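Local coordinates for cell division control protein (Pyrococcus abyssi, PDB 6RPP), which is an intein with the HINT fold, which probably cuts itself out of a host helicase by protein splicing, at residues I24-I29 / W146-Q151; G44-I49 / A68-K73; K3-E8 / K19-I24; T9-G14 / H156-N161. The protein carries 2 engineered substitutions. All blocks are in the same frame, centred on the assembly; numbering follows the deposited sequence. Where two conformers were deposited one is given.

Contact 1: I24-I29 / W146-Q151; sequences IVERAI and WVYDLQ
Two torsions bring the phenol and carboxylate together. Tyr148 has CG anti to its carbonyl carbon (chi1 -63°), which raises the ring from strand 146-151 toward the helix, while Glu26 folds at chi2 (-66°) so that its end swings down to meet it. The bond runs from Tyr148 OH to Glu26 OE2 at 2.6 Å. OE2 receives it on the anti lone pair, facing away from OE1, and lies at the ring edge. The carboxylate and ring planes are 81° apart, so the two groups meet nearly at right angles. OE1 forms a salt bridge with Lys73, so each carboxylate oxygen has a partner, which would be expected to favour the ionised form. Beside this polar tip, Val25 is apolar: its CG1, in the ring plane, lies 3.6 Å from Tyr148 CD1. Its other methyl, CG2, reaches Leu150 CD2 at 4.2 Å, and Ile24 CG2 touches the same CD2 at 4.3 Å. The axes of segments 24-29 and 146-151 cross almost perpendicularly, 9.4 Å apart at closest. Around this buried seam, Ile24, Ala28 and Ile29 rest on strand 44-56, Val25 also meets strand 63-75, and Leu150 touches Phe158 of strand 157-160.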
loop_
_atom_site.group_PDB
_atom_site.type_symbol
_atom_site.label_atom_id
_atom_site.label_comp_id
_atom_site.label_asym_id
_atom_site.label_seq_id
_atom_site.Cartn_x
_atom_site.Cartn_y
_atom_site.Cartn_z
ATOM N N ILE A 24 -8.020 -8.935 -4.418
ATOM C CA ILE A 24 -7.651 -8.417 -5.746
ATOM C C ILE A 24 -6.462 -9.184 -6.305
ATOM O O ILE A 24 -6.484 -9.637 -7.463
ATOM C CB ILE A 24 -7.315 -6.912 -5.664
ATOM C CG1 ILE A 24 -8.529 -6.091 -5.229
ATOM C CG2 ILE A 24 -6.722 -6.381 -6.976
ATOM C CD1 ILE A 24 -8.127 -4.651 -4.842
ATOM N N VAL A 25 -5.392 -9.328 -5.505
ATOM C CA VAL A 25 -4.203 -9.949 -6.053
ATOM C C VAL A 25 -4.400 -11.445 -6.312
ATOM O O VAL A 25 -3.986 -11.957 -7.377
ATOM C CB VAL A 25 -3.013 -9.710 -5.111
ATOM C CG1 VAL A 25 -1.829 -10.501 -5.609
ATOM C CG2 VAL A 25 -2.697 -8.224 -5.092
ATOM N N GLU A 26 -4.949 -12.184 -5.330
ATOM C CA GLU A 26 -5.044 -13.628 -5.512
ATOM C C GLU A 26 -5.937 -13.985 -6.691
ATOM O O GLU A 26 -5.649 -14.964 -7.393
ATOM C CB GLU A 26 -5.562 -14.267 -4.234
ATOM C CG GLU A 26 -4.583 -14.148 -3.053
ATOM C CD GLU A 26 -3.276 -14.928 -3.239
ATOM O OE1 GLU A 26 -3.129 -15.748 -4.191
ATOM O OE2 GLU A 26 -2.406 -14.748 -2.356
ATOM N N ARG A 27 -6.999 -13.201 -6.951
ATOM C CA ARG A 27 -7.826 -13.495 -8.121
ATOM C C ARG A 27 -7.032 -13.310 -9.403
ATOM O O ARG A 27 -7.193 -14.083 -10.363
ATOM C CB ARG A 27 -9.069 -12.604 -8.120
ATOM C CG ARG A 27 -10.018 -12.805 -9.305
ATOM C CD ARG A 27 -11.129 -11.753 -9.246
ATOM N NE ARG A 27 -11.931 -11.686 -10.465
ATOM C CZ ARG A 27 -13.229 -11.972 -10.511
ATOM N NH1 ARG A 27 -13.858 -12.356 -9.407
ATOM N NH2 ARG A 27 -13.900 -11.888 -11.656
ATOM N N ALA A 28 -6.192 -12.273 -9.440
ATOM C CA ALA A 28 -5.410 -12.012 -10.633
ATOM C C ALA A 28 -4.358 -13.089 -10.831
ATOM O O ALA A 28 -4.085 -13.507 -11.970
ATOM C CB ALA A 28 -4.755 -10.630 -10.524
ATOM N N ILE A 29 -3.764 -13.540 -9.730
ATOM C CA ILE A 29 -2.785 -14.631 -9.777
ATOM C C ILE A 29 -3.434 -15.913 -10.274
ATOM O O ILE A 29 -2.881 -16.629 -11.125
ATOM C CB ILE A 29 -2.150 -14.832 -8.387
ATOM C CG1 ILE A 29 -1.386 -13.592 -7.935
ATOM C CG2 ILE A 29 -1.249 -16.071 -8.378
ATOM C CD1 ILE A 29 -0.114 -13.371 -8.637
ATOM N N TRP A 146 1.897 -14.346 3.403
ATOM C CA TRP A 146 1.979 -13.622 2.151
ATOM C C TRP A 146 1.716 -12.155 2.374
ATOM O O TRP A 146 0.979 -11.786 3.284
ATOM C CB TRP A 146 0.963 -14.146 1.146
ATOM C CG TRP A 146 1.152 -15.572 0.835
ATOM C CD1 TRP A 146 0.383 -16.624 1.304
ATOM C CD2 TRP A 146 2.120 -16.146 -0.039
ATOM N NE1 TRP A 146 0.857 -17.793 0.823
ATOM C CE2 TRP A 146 1.930 -17.548 -0.000
ATOM C CE3 TRP A 146 3.167 -15.628 -0.821
ATOM C CZ2 TRP A 146 2.694 -18.446 -0.785
ATOM C CZ3 TRP A 146 3.936 -16.502 -1.573
ATOM C CH2 TRP A 146 3.707 -17.896 -1.538
ATOM N N VAL A 147 2.337 -11.322 1.545
ATOM C CA VAL A 147 2.046 -9.884 1.516
ATOM C C VAL A 147 1.813 -9.433 0.070
ATOM O O VAL A 147 2.157 -10.142 -0.887
ATOM C CB VAL A 147 3.168 -9.051 2.149
ATOM C CG1 VAL A 147 3.199 -9.366 3.683
ATOM C CG2 VAL A 147 4.512 -9.424 1.590
ATOM N N TYR A 148 1.286 -8.195 -0.083
ATOM C CA TYR A 148 0.670 -7.842 -1.373
ATOM C C TYR A 148 1.009 -6.417 -1.786
ATOM O O TYR A 148 1.202 -5.530 -0.960
ATOM C CB TYR A 148 -0.834 -7.969 -1.255
ATOM C CG TYR A 148 -1.245 -9.408 -0.959
ATOM C CD1 TYR A 148 -1.371 -10.300 -1.994
ATOM C CD2 TYR A 148 -1.444 -9.868 0.364
ATOM C CE1 TYR A 148 -1.707 -11.597 -1.744
ATOM C CE2 TYR A 148 -1.800 -11.201 0.629
ATOM C CZ TYR A 148 -1.914 -12.044 -0.456
ATOM O OH TYR A 148 -2.243 -13.354 -0.170
ATOM N N ASP A 149 0.978 -6.166 -3.082
ATOM C CA ASP A 149 1.217 -4.803 -3.546
ATOM C C ASP A 149 0.561 -4.665 -4.908
ATOM O O ASP A 149 0.173 -5.654 -5.525
ATOM C CB ASP A 149 2.721 -4.531 -3.637
ATOM C CG ASP A 149 3.059 -3.066 -3.845
ATOM O OD1 ASP A 149 2.231 -2.212 -3.430
ATOM O OD2 ASP A 149 4.149 -2.839 -4.418
ATOM N N LEU A 150 0.449 -3.416 -5.369
ATOM C CA LEU A 150 -0.060 -3.115 -6.695
ATOM C C LEU A 150 0.913 -2.161 -7.357
ATOM O O LEU A 150 1.610 -1.415 -6.676
ATOM C CB LEU A 150 -1.422 -2.434 -6.682
ATOM C CG LEU A 150 -2.497 -3.236 -5.966
ATOM C CD1 LEU A 150 -3.654 -2.280 -5.754
ATOM C CD2 LEU A 150 -2.882 -4.411 -6.773
ATOM N N GLN A 151 0.970 -2.178 -8.678
ATOM C CA GLN A 151 1.723 -1.170 -9.416
ATOM C C GLN A 151 0.789 -0.106 -9.967
ATOM O O GLN A 151 -0.199 -0.432 -10.621
ATOM C CB GLN A 151 2.532 -1.776 -10.549
ATOM C CG GLN A 151 3.229 -0.689 -11.373
ATOM C CD GLN A 151 4.094 -1.229 -12.468
ATOM O OE1 GLN A 151 5.260 -1.553 -12.246
ATOM N NE2 GLN A 151 3.522 -1.357 -13.667
#

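Contact 2: G44-I49 / A68-K73; sequences GFYAPI and ANIAWK
Tyr46, traced outward, shows how the face it shares with Trp72 and Ile70 is packed. Its CB sits 3.6 Å from the centroid of the Trp72 six-membered ring, almost on its normal, a CH-pi contact over one face; the same CB meets Ile70 CG2 at 3.7 Å. The crowded chi1 of 60°, between backbone N and carbonyl carbon, carries CG past Trp72 CH2, and CD1 comes within 3.6 Å of that CH2. Beyond CD1 the phenol leads away, its plane inclined 45° to the indole, neither stacked nor edge-on. The other face carries Phe45, Ala47, Ala71 and Lys73, with Ile49 CG2 3.8 Å from Ala71 CB. In this antiparallel hairpin of strands 44-56 and 63-75, the Phe45-Lys73 and Ala47-Ala71 pairs are each closed by two bonds whose donors lie in or near the carbonyl plane or axis; Lys73 N to Phe45 O measures 2.9 Å. The fifth, Ile49 N to Asn69 O, is longer at 3.2 Å: its N-H is straight but approaches from 69° above the carbonyl plane. Chemically, Tyr46 CB brings mainly dispersion to the indole face it covers, while Trp72 also makes a cation-pi contact with Arg74.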
loop_
_atom_site.group_PDB
_atom_site.type_symbol
_atom_site.label_atom_id
_atom_site.label_comp_id
_atom_site.label_asym_id
_atom_site.label_seq_id
_atom_site.Cartn_x
_atom_site.Cartn_y
_atom_site.Cartn_z
ATOM N N GLY A 44 8.185 -14.650 -5.039
ATOM C CA GLY A 44 6.767 -14.370 -5.246
ATOM C C GLY A 44 6.405 -14.328 -6.724
ATOM O O GLY A 44 7.066 -14.968 -7.558
ATOM N N PHE A 45 5.331 -13.575 -6.993
ATOM C CA PHE A 45 4.594 -13.646 -8.241
ATOM C C PHE A 45 4.039 -12.287 -8.628
ATOM O O PHE A 45 3.705 -11.477 -7.766
ATOM C CB PHE A 45 3.400 -14.605 -8.100
ATOM C CG PHE A 45 3.757 -15.943 -7.544
ATOM C CD1 PHE A 45 4.153 -16.974 -8.399
ATOM C CD2 PHE A 45 3.695 -16.186 -6.180
ATOM C CE1 PHE A 45 4.493 -18.221 -7.895
ATOM C CE2 PHE A 45 4.059 -17.442 -5.673
ATOM C CZ PHE A 45 4.433 -18.452 -6.532
ATOM N N TYR A 46 3.875 -12.072 -9.935
ATOM C CA TYR A 46 3.106 -10.928 -10.412
ATOM C C TYR A 46 2.143 -11.393 -11.493
ATOM O O TYR A 46 2.333 -12.447 -12.107
ATOM C CB TYR A 46 3.997 -9.792 -10.939
ATOM C CG TYR A 46 4.877 -10.140 -12.078
ATOM C CD1 TYR A 46 6.121 -10.699 -11.865
ATOM C CD2 TYR A 46 4.498 -9.850 -13.364
ATOM C CE1 TYR A 46 6.951 -11.008 -12.914
ATOM C CE2 TYR A 46 5.339 -10.148 -14.431
ATOM C CZ TYR A 46 6.549 -10.719 -14.196
ATOM O OH TYR A 46 7.371 -11.011 -15.270
ATOM N N ALA A 47 1.102 -10.594 -11.694
ATOM C CA ALA A 47 0.089 -10.911 -12.682
ATOM C C ALA A 47 -0.527 -9.611 -13.172
ATOM O O ALA A 47 -0.627 -8.646 -12.413
ATOM C CB ALA A 47 -0.998 -11.813 -12.079
ATOM N N PRO A 48 -1.003 -9.572 -14.391
ATOM C CA PRO A 48 -1.660 -8.354 -14.888
ATOM C C PRO A 48 -2.996 -8.133 -14.200
ATOM O O PRO A 48 -3.731 -9.073 -13.876
ATOM C CB PRO A 48 -1.847 -8.642 -16.384
ATOM C CG PRO A 48 -1.748 -10.062 -16.515
ATOM C CD PRO A 48 -0.889 -10.620 -15.414
ATOM N N ILE A 49 -3.334 -6.863 -14.006
ATOM C CA ILE A 49 -4.666 -6.440 -13.582
ATOM C C ILE A 49 -5.018 -5.173 -14.331
ATOM O O ILE A 49 -4.172 -4.541 -14.979
ATOM C CB ILE A 49 -4.797 -6.117 -12.077
ATOM C CG1 ILE A 49 -3.687 -5.168 -11.674
ATOM C CG2 ILE A 49 -4.816 -7.312 -11.238
ATOM C CD1 ILE A 49 -3.856 -4.702 -10.201
ATOM N N ALA A 68 -4.234 0.799 -11.881
ATOM C CA ALA A 68 -3.194 -0.112 -11.438
ATOM C C ALA A 68 -3.116 -1.269 -12.415
ATOM O O ALA A 68 -4.155 -1.737 -12.890
ATOM C CB ALA A 68 -3.499 -0.645 -10.028
ATOM N N ASN A 69 -1.891 -1.678 -12.801
ATOM C CA ASN A 69 -1.787 -2.663 -13.887
ATOM C C ASN A 69 -0.983 -3.921 -13.564
ATOM O O ASN A 69 -0.943 -4.837 -14.404
ATOM C CB ASN A 69 -1.237 -1.984 -15.171
ATOM C CG ASN A 69 0.191 -1.426 -15.011
ATOM O OD1 ASN A 69 0.665 -1.270 -13.934
ATOM N ND2 ASN A 69 0.860 -1.159 -16.134
ATOM N N ILE A 70 -0.365 -4.019 -12.384
ATOM C CA ILE A 70 0.282 -5.264 -11.960
ATOM C C ILE A 70 -0.066 -5.536 -10.496
ATOM O O ILE A 70 -0.058 -4.628 -9.652
ATOM C CB ILE A 70 1.823 -5.201 -12.115
ATOM C CG1 ILE A 70 2.260 -4.936 -13.558
ATOM C CG2 ILE A 70 2.480 -6.462 -11.538
ATOM C CD1 ILE A 70 2.230 -6.149 -14.417
ATOM N N ALA A 71 -0.386 -6.802 -10.224
ATOM C CA ALA A 71 -0.664 -7.330 -8.895
ATOM C C ALA A 71 0.531 -8.172 -8.446
ATOM O O ALA A 71 1.029 -9.017 -9.208
ATOM C CB ALA A 71 -1.912 -8.196 -8.909
ATOM N N TRP A 72 0.978 -7.948 -7.206
ATOM C CA TRP A 72 2.153 -8.580 -6.637
ATOM C C TRP A 72 1.799 -9.400 -5.410
ATOM O O TRP A 72 1.104 -8.910 -4.529
ATOM C CB TRP A 72 3.167 -7.519 -6.195
ATOM C CG TRP A 72 3.935 -6.982 -7.265
ATOM C CD1 TRP A 72 3.750 -5.767 -7.911
ATOM C CD2 TRP A 72 5.046 -7.604 -7.900
ATOM N NE1 TRP A 72 4.689 -5.631 -8.903
ATOM C CE2 TRP A 72 5.501 -6.728 -8.907
ATOM C CE3 TRP A 72 5.718 -8.806 -7.697
ATOM C CZ2 TRP A 72 6.593 -7.030 -9.705
ATOM C CZ3 TRP A 72 6.809 -9.097 -8.489
ATOM C CH2 TRP A 72 7.232 -8.223 -9.477
ATOM N N LYS A 73 2.298 -10.627 -5.351
ATOM C CA LYS A 73 2.146 -11.491 -4.180
ATOM C C LYS A 73 3.535 -11.935 -3.773
ATOM O O LYS A 73 4.215 -12.572 -4.571
ATOM C CB LYS A 73 1.312 -12.723 -4.530
ATOM C CG LYS A 73 1.259 -13.877 -3.477
ATOM C CD LYS A 73 0.501 -15.048 -3.991
ATOM C CE LYS A 73 0.265 -16.204 -2.907
ATOM N NZ LYS A 73 -0.666 -17.135 -3.417
#

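Contact 3: K3-E8 / K19-I24; sequences KAVDYE and KKIGEI. Engineered in segment 3-8: Ala4 (natural residue Cys).
Tyr7 O accepts a hydrogen bond from Gly22 N at 3.0 Å, in the carbonyl plane and on a lone pair, with the N-H nearly straight at 165°. Within the 3-8 loop, Asp6 OD1 accepts a hydrogen bond from Glu8 N at 2.8 Å, on its anti lone pair, which closes an Asx turn across Tyr7, consistent with a set direction for its carbonyl. The pi contact is set by Tyr7, whose CG is anti to the backbone N (chi1 -167°): the ring lies flat against the first helical turn, and Gly22 CA stands 3.5 Å from the ring centroid, over its centre. Lys20, at the N-cap position of helix 21-35, brings CD to the edge of the same ring, 4.2 Å from Tyr7 CE1. The apolar pair is Val5 and Ile21: Val5 CG2 lies 3.8 Å from Ile21 CG2 as the side chains cross at about a right angle. Upstream, N of the engineered Ala4 (naturally Cys) donates to Thr94 OG1, and Val5 touches His97; Thr94 and His97 probably belong to the TxxH motif of inteins. The chemistry implies that the Tyr7 carbonyl satisfies an N-H at the start of the helix, where the helix end would polarise it, while Glu8 OE2 and Lys20 NZ, 5.0 Å apart, give at most a longer-range attraction.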
loop_
_atom_site.group_PDB
_atom_site.type_symbol
_atom_site.label_atom_id
_atom_site.label_comp_id
_atom_site.label_asym_id
_atom_site.label_seq_id
_atom_site.Cartn_x
_atom_site.Cartn_y
_atom_site.Cartn_z
ATOM N N LYS A 3 8.545 -4.833 -0.300
ATOM C CA LYS A 3 7.807 -3.625 0.078
ATOM C C LYS A 3 6.329 -3.922 -0.198
ATOM O O LYS A 3 5.890 -3.925 -1.361
ATOM C CB LYS A 3 8.345 -2.413 -0.712
ATOM C CG LYS A 3 9.783 -1.966 -0.380
ATOM C CD LYS A 3 10.844 -2.995 -0.700
ATOM C CE LYS A 3 12.261 -2.445 -0.724
ATOM N NZ LYS A 3 13.136 -3.360 0.072
ATOM N N ALA A 4 5.541 -4.197 0.848
ATOM C CA ALA A 4 4.210 -4.759 0.621
ATOM C C ALA A 4 3.352 -4.613 1.878
ATOM O O ALA A 4 3.829 -4.156 2.931
ATOM C CB ALA A 4 4.326 -6.240 0.192
ATOM N N VAL A 5 2.069 -4.999 1.756
ATOM C CA VAL A 5 1.098 -4.779 2.821
ATOM C C VAL A 5 0.297 -6.067 3.087
ATOM O O VAL A 5 0.264 -6.998 2.284
ATOM C CB VAL A 5 0.148 -3.596 2.510
ATOM C CG1 VAL A 5 0.926 -2.354 2.124
ATOM C CG2 VAL A 5 -0.843 -3.985 1.375
ATOM N N ASP A 6 -0.365 -6.113 4.249
ATOM C CA ASP A 6 -1.238 -7.229 4.660
ATOM C C ASP A 6 -2.487 -7.388 3.753
ATOM O O ASP A 6 -3.056 -6.405 3.268
ATOM C CB ASP A 6 -1.620 -6.923 6.126
ATOM C CG ASP A 6 -2.519 -7.908 6.763
ATOM O OD1 ASP A 6 -3.714 -8.020 6.426
ATOM O OD2 ASP A 6 -2.091 -8.548 7.745
ATOM N N TYR A 7 -2.840 -8.665 3.542
ATOM C CA TYR A 7 -4.042 -9.097 2.813
ATOM C C TYR A 7 -5.240 -8.184 3.032
ATOM O O TYR A 7 -5.971 -7.836 2.072
ATOM C CB TYR A 7 -4.398 -10.518 3.244
ATOM C CG TYR A 7 -5.424 -11.216 2.379
ATOM C CD1 TYR A 7 -6.734 -10.821 2.398
ATOM C CD2 TYR A 7 -5.061 -12.320 1.655
ATOM C CE1 TYR A 7 -7.675 -11.480 1.625
ATOM C CE2 TYR A 7 -6.012 -13.009 0.907
ATOM C CZ TYR A 7 -7.289 -12.535 0.878
ATOM O OH TYR A 7 -8.237 -13.224 0.117
ATOM N N GLU A 8 -5.476 -7.801 4.283
ATOM C CA GLU A 8 -6.761 -7.171 4.648
ATOM C C GLU A 8 -6.757 -5.668 4.413
ATOM O O GLU A 8 -7.790 -5.019 4.686
ATOM C CB GLU A 8 -7.143 -7.469 6.080
ATOM C CG GLU A 8 -7.425 -8.937 6.340
ATOM C CD GLU A 8 -7.859 -9.218 7.757
ATOM O OE1 GLU A 8 -7.021 -9.071 8.690
ATOM O OE2 GLU A 8 -9.013 -9.585 7.985
ATOM N N LYS A 19 -12.099 -2.999 -1.425
ATOM C CA LYS A 19 -11.815 -4.433 -1.543
ATOM C C LYS A 19 -10.446 -4.742 -0.935
ATOM O O LYS A 19 -9.467 -4.006 -1.150
ATOM C CB LYS A 19 -11.800 -4.869 -3.024
ATOM C CG LYS A 19 -11.905 -6.338 -3.304
ATOM C CD LYS A 19 -12.575 -6.524 -4.689
ATOM C CE LYS A 19 -11.972 -7.665 -5.507
ATOM N NZ LYS A 19 -12.261 -7.510 -6.977
ATOM N N LYS A 20 -10.374 -5.902 -0.271
ATOM C CA LYS A 20 -9.106 -6.305 0.336
ATOM C C LYS A 20 -8.087 -6.538 -0.750
ATOM O O LYS A 20 -8.370 -7.206 -1.738
ATOM C CB LYS A 20 -9.284 -7.587 1.179
ATOM C CG LYS A 20 -10.158 -7.368 2.403
ATOM C CD LYS A 20 -10.361 -8.678 3.203
ATOM C CE LYS A 20 -11.760 -9.207 3.021
ATOM N NZ LYS A 20 -12.082 -10.189 4.102
ATOM N N ILE A 21 -6.870 -6.019 -0.559
ATOM C CA ILE A 21 -5.860 -6.171 -1.583
ATOM C C ILE A 21 -5.552 -7.650 -1.825
ATOM O O ILE A 21 -5.233 -8.043 -2.951
ATOM C CB ILE A 21 -4.588 -5.371 -1.232
ATOM C CG1 ILE A 21 -3.610 -5.297 -2.418
ATOM C CG2 ILE A 21 -3.887 -5.919 0.032
ATOM C CD1 ILE A 21 -2.426 -4.369 -2.222
ATOM N N GLY A 22 -5.580 -8.457 -0.792
ATOM C CA GLY A 22 -5.299 -9.877 -0.978
ATOM C C GLY A 22 -6.281 -10.520 -1.929
ATOM O O GLY A 22 -5.914 -11.391 -2.728
ATOM N N GLU A 23 -7.542 -10.118 -1.837
ATOM C CA GLU A 23 -8.553 -10.649 -2.758
ATOM C C GLU A 23 -8.257 -10.226 -4.200
ATOM O O GLU A 23 -8.351 -11.047 -5.139
ATOM C CB GLU A 23 -9.922 -10.158 -2.305
ATOM C CG GLU A 23 -11.079 -10.548 -3.244
ATOM C CD GLU A 23 -12.429 -10.284 -2.619
ATOM O OE1 GLU A 23 -12.498 -10.156 -1.366
ATOM O OE2 GLU A 23 -13.419 -10.218 -3.386
ATOM N N ILE A 24 -8.020 -8.935 -4.418
ATOM C CA ILE A 24 -7.651 -8.417 -5.746
ATOM C C ILE A 24 -6.462 -9.184 -6.305
ATOM O O ILE A 24 -6.484 -9.637 -7.463
ATOM C CB ILE A 24 -7.315 -6.912 -5.664
ATOM C CG1 ILE A 24 -8.529 -6.091 -5.229
ATOM C CG2 ILE A 24 -6.722 -6.381 -6.976
ATOM C CD1 ILE A 24 -8.127 -4.651 -4.842
#

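Contact 4: T9-G14 / H156-N161; sequences TEVVLG and HNFLAN
Leu159 O has one firm N-H donor, Val12 N at 3.1 Å, in the carbonyl plane; a water 2.8 Å from Leu159 O can donate to it too, while also reaching Val12 O. The Val12 bond flanks a single beta bridge in the intein HINT fold, between Val11 of strand 10-11 and Ala160 of strand 157-160, whose CA atoms are 4.3 Å apart. Past the bridge, Glu10 and Asn161 bond twice. Asn161 N donates to Glu10 O at 3.2 Å, and Glu10 N returns a straighter bond (172°) to Asn161 OD1 at 2.9 Å, from 34° above the amide plane. ND2 of Asn161 is held by Arg90 O, so both ends of the amide are engaged and its flip is fixed. Glu10 turns its own carboxylate outward to Arg18. On the apolar side, Val12 CG2 lies alongside Leu159, 4.0 Å from CG, the Val11 and Phe158 side chains cross at about a right angle, with Val11 CG2 near Phe158 CE1, and Thr9 CG2 stops 3.6 Å from Ala160 CB.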
loop_
_atom_site.group_PDB
_atom_site.type_symbol
_atom_site.label_atom_id
_atom_site.label_comp_id
_atom_site.label_asym_id
_atom_site.label_seq_id
_atom_site.Cartn_x
_atom_site.Cartn_y
_atom_site.Cartn_z
ATOM N N THR A 9 -5.621 -5.083 3.999
ATOM C CA THR A 9 -5.579 -3.668 3.622
ATOM C C THR A 9 -6.627 -3.445 2.535
ATOM O O THR A 9 -6.596 -4.139 1.529
ATOM C CB THR A 9 -4.200 -3.325 3.085
ATOM O OG1 THR A 9 -3.195 -3.807 4.024
ATOM C CG2 THR A 9 -4.016 -1.817 2.884
ATOM N N GLU A 10 -7.595 -2.528 2.755
ATOM C CA GLU A 10 -8.708 -2.378 1.821
ATOM C C GLU A 10 -8.464 -1.231 0.837
ATOM O O GLU A 10 -8.362 -0.059 1.232
ATOM C CB GLU A 10 -10.014 -2.149 2.595
ATOM C CG GLU A 10 -10.420 -3.361 3.415
ATOM C CD GLU A 10 -11.846 -3.380 3.938
ATOM O OE1 GLU A 10 -12.630 -2.402 3.732
ATOM O OE2 GLU A 10 -12.198 -4.402 4.622
ATOM N N VAL A 11 -8.354 -1.573 -0.442
ATOM C CA VAL A 11 -8.098 -0.612 -1.519
ATOM C C VAL A 11 -9.400 0.050 -1.909
ATOM O O VAL A 11 -10.396 -0.639 -2.167
ATOM C CB VAL A 11 -7.502 -1.338 -2.733
ATOM C CG1 VAL A 11 -7.216 -0.376 -3.853
ATOM C CG2 VAL A 11 -6.168 -2.070 -2.294
ATOM N N VAL A 12 -9.402 1.387 -1.957
ATOM C CA VAL A 12 -10.556 2.124 -2.474
ATOM C C VAL A 12 -10.562 2.084 -4.003
ATOM O O VAL A 12 -9.632 2.543 -4.680
ATOM C CB VAL A 12 -10.559 3.555 -1.927
ATOM C CG1 VAL A 12 -11.806 4.330 -2.416
ATOM C CG2 VAL A 12 -10.537 3.544 -0.440
ATOM N N LEU A 13 -11.577 1.457 -4.570
ATOM C CA LEU A 13 -11.711 1.403 -6.012
ATOM C C LEU A 13 -12.455 2.638 -6.520
ATOM O O LEU A 13 -13.335 3.182 -5.845
ATOM C CB LEU A 13 -12.452 0.130 -6.432
ATOM C CG LEU A 13 -11.741 -1.144 -6.005
ATOM C CD1 LEU A 13 -12.641 -2.368 -6.272
ATOM C CD2 LEU A 13 -10.410 -1.294 -6.679
ATOM N N GLY A 14 -12.050 3.120 -7.700
ATOM C CA GLY A 14 -12.701 4.286 -8.264
ATOM C C GLY A 14 -14.091 4.023 -8.761
ATOM O O GLY A 14 -14.803 4.972 -9.102
ATOM N N HIS A 156 2.678 5.835 -8.295
ATOM C CA HIS A 156 3.296 4.989 -7.263
ATOM C C HIS A 156 2.602 5.063 -5.912
ATOM O O HIS A 156 3.257 4.969 -4.861
ATOM C CB HIS A 156 4.754 5.394 -7.052
ATOM C CG HIS A 156 5.679 4.903 -8.099
ATOM N ND1 HIS A 156 6.169 3.619 -8.108
ATOM C CD2 HIS A 156 6.275 5.547 -9.131
ATOM C CE1 HIS A 156 7.013 3.488 -9.120
ATOM N NE2 HIS A 156 7.054 4.630 -9.786
ATOM N N ASN A 157 1.280 5.215 -5.884
ATOM C CA ASN A 157 0.567 5.072 -4.647
ATOM C C ASN A 157 -0.893 4.813 -4.957
ATOM O O ASN A 157 -1.363 5.110 -6.064
ATOM C CB ASN A 157 0.730 6.343 -3.765
ATOM C CG ASN A 157 -0.025 7.551 -4.273
ATOM O OD1 ASN A 157 -1.165 7.744 -3.852
ATOM N ND2 ASN A 157 0.601 8.397 -5.091
ATOM N N PHE A 158 -1.593 4.273 -3.950
ATOM C CA PHE A 158 -3.046 4.047 -4.003
ATOM C C PHE A 158 -3.602 4.242 -2.613
ATOM O O PHE A 158 -2.919 3.986 -1.613
ATOM C CB PHE A 158 -3.432 2.643 -4.537
ATOM C CG PHE A 158 -2.752 1.515 -3.785
ATOM C CD1 PHE A 158 -3.344 0.942 -2.646
ATOM C CD2 PHE A 158 -1.512 1.006 -4.206
ATOM C CE1 PHE A 158 -2.766 -0.057 -1.911
ATOM C CE2 PHE A 158 -0.881 -0.015 -3.487
ATOM C CZ PHE A 158 -1.487 -0.563 -2.353
ATOM N N LEU A 159 -4.850 4.715 -2.558
ATOM C CA LEU A 159 -5.551 4.897 -1.277
ATOM C C LEU A 159 -6.027 3.579 -0.705
ATOM O O LEU A 159 -6.780 2.833 -1.357
ATOM C CB LEU A 159 -6.745 5.810 -1.501
ATOM C CG LEU A 159 -7.561 6.141 -0.246
ATOM C CD1 LEU A 159 -6.716 6.842 0.847
ATOM C CD2 LEU A 159 -8.733 7.055 -0.753
ATOM N N ALA A 160 -5.626 3.288 0.544
ATOM C CA ALA A 160 -6.105 2.091 1.212
ATOM C C ALA A 160 -6.007 2.329 2.713
ATOM O O ALA A 160 -5.035 2.902 3.189
ATOM C CB ALA A 160 -5.260 0.870 0.779
ATOM N N ASN A 161 -7.046 1.888 3.425
ATOM C CA ASN A 161 -7.103 2.062 4.902
ATOM C C ASN A 161 -6.976 3.546 5.272
ATOM O O ASN A 161 -6.461 3.881 6.353
ATOM C CB ASN A 161 -6.040 1.227 5.607
ATOM C CG ASN A 161 -6.417 -0.229 5.731
ATOM O OD1 ASN A 161 -7.246 -0.724 4.968
ATOM N ND2 ASN A 161 -5.841 -0.917 6.700
HETATM O O HOH W 1 -7.210 3.451 -4.081
#

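Contact 1 lies between contacts 2 and 3, its centre about 6 Å from each, while their own centres are about 11 Å apart. The centre of contact 4 is about 9, 13 and 15 Å from those of contacts 3, 1 and 2. Contacts 1 and 2 meet in one four-stranded sheet, contacts 1 and 3 share Ile24 on helix 21-35, and contacts 3 and 4 share the small sheet of strands 10-11 and 19-20. Along the chain, contact 2 is nested within contact 1 and contact 1 within contact 4, whereas contacts 3 and 4 interleave. Residues 3-14 thus lie beside late strands 146-151 and 157-160, consistent with splicing, which needs both intein ends close together.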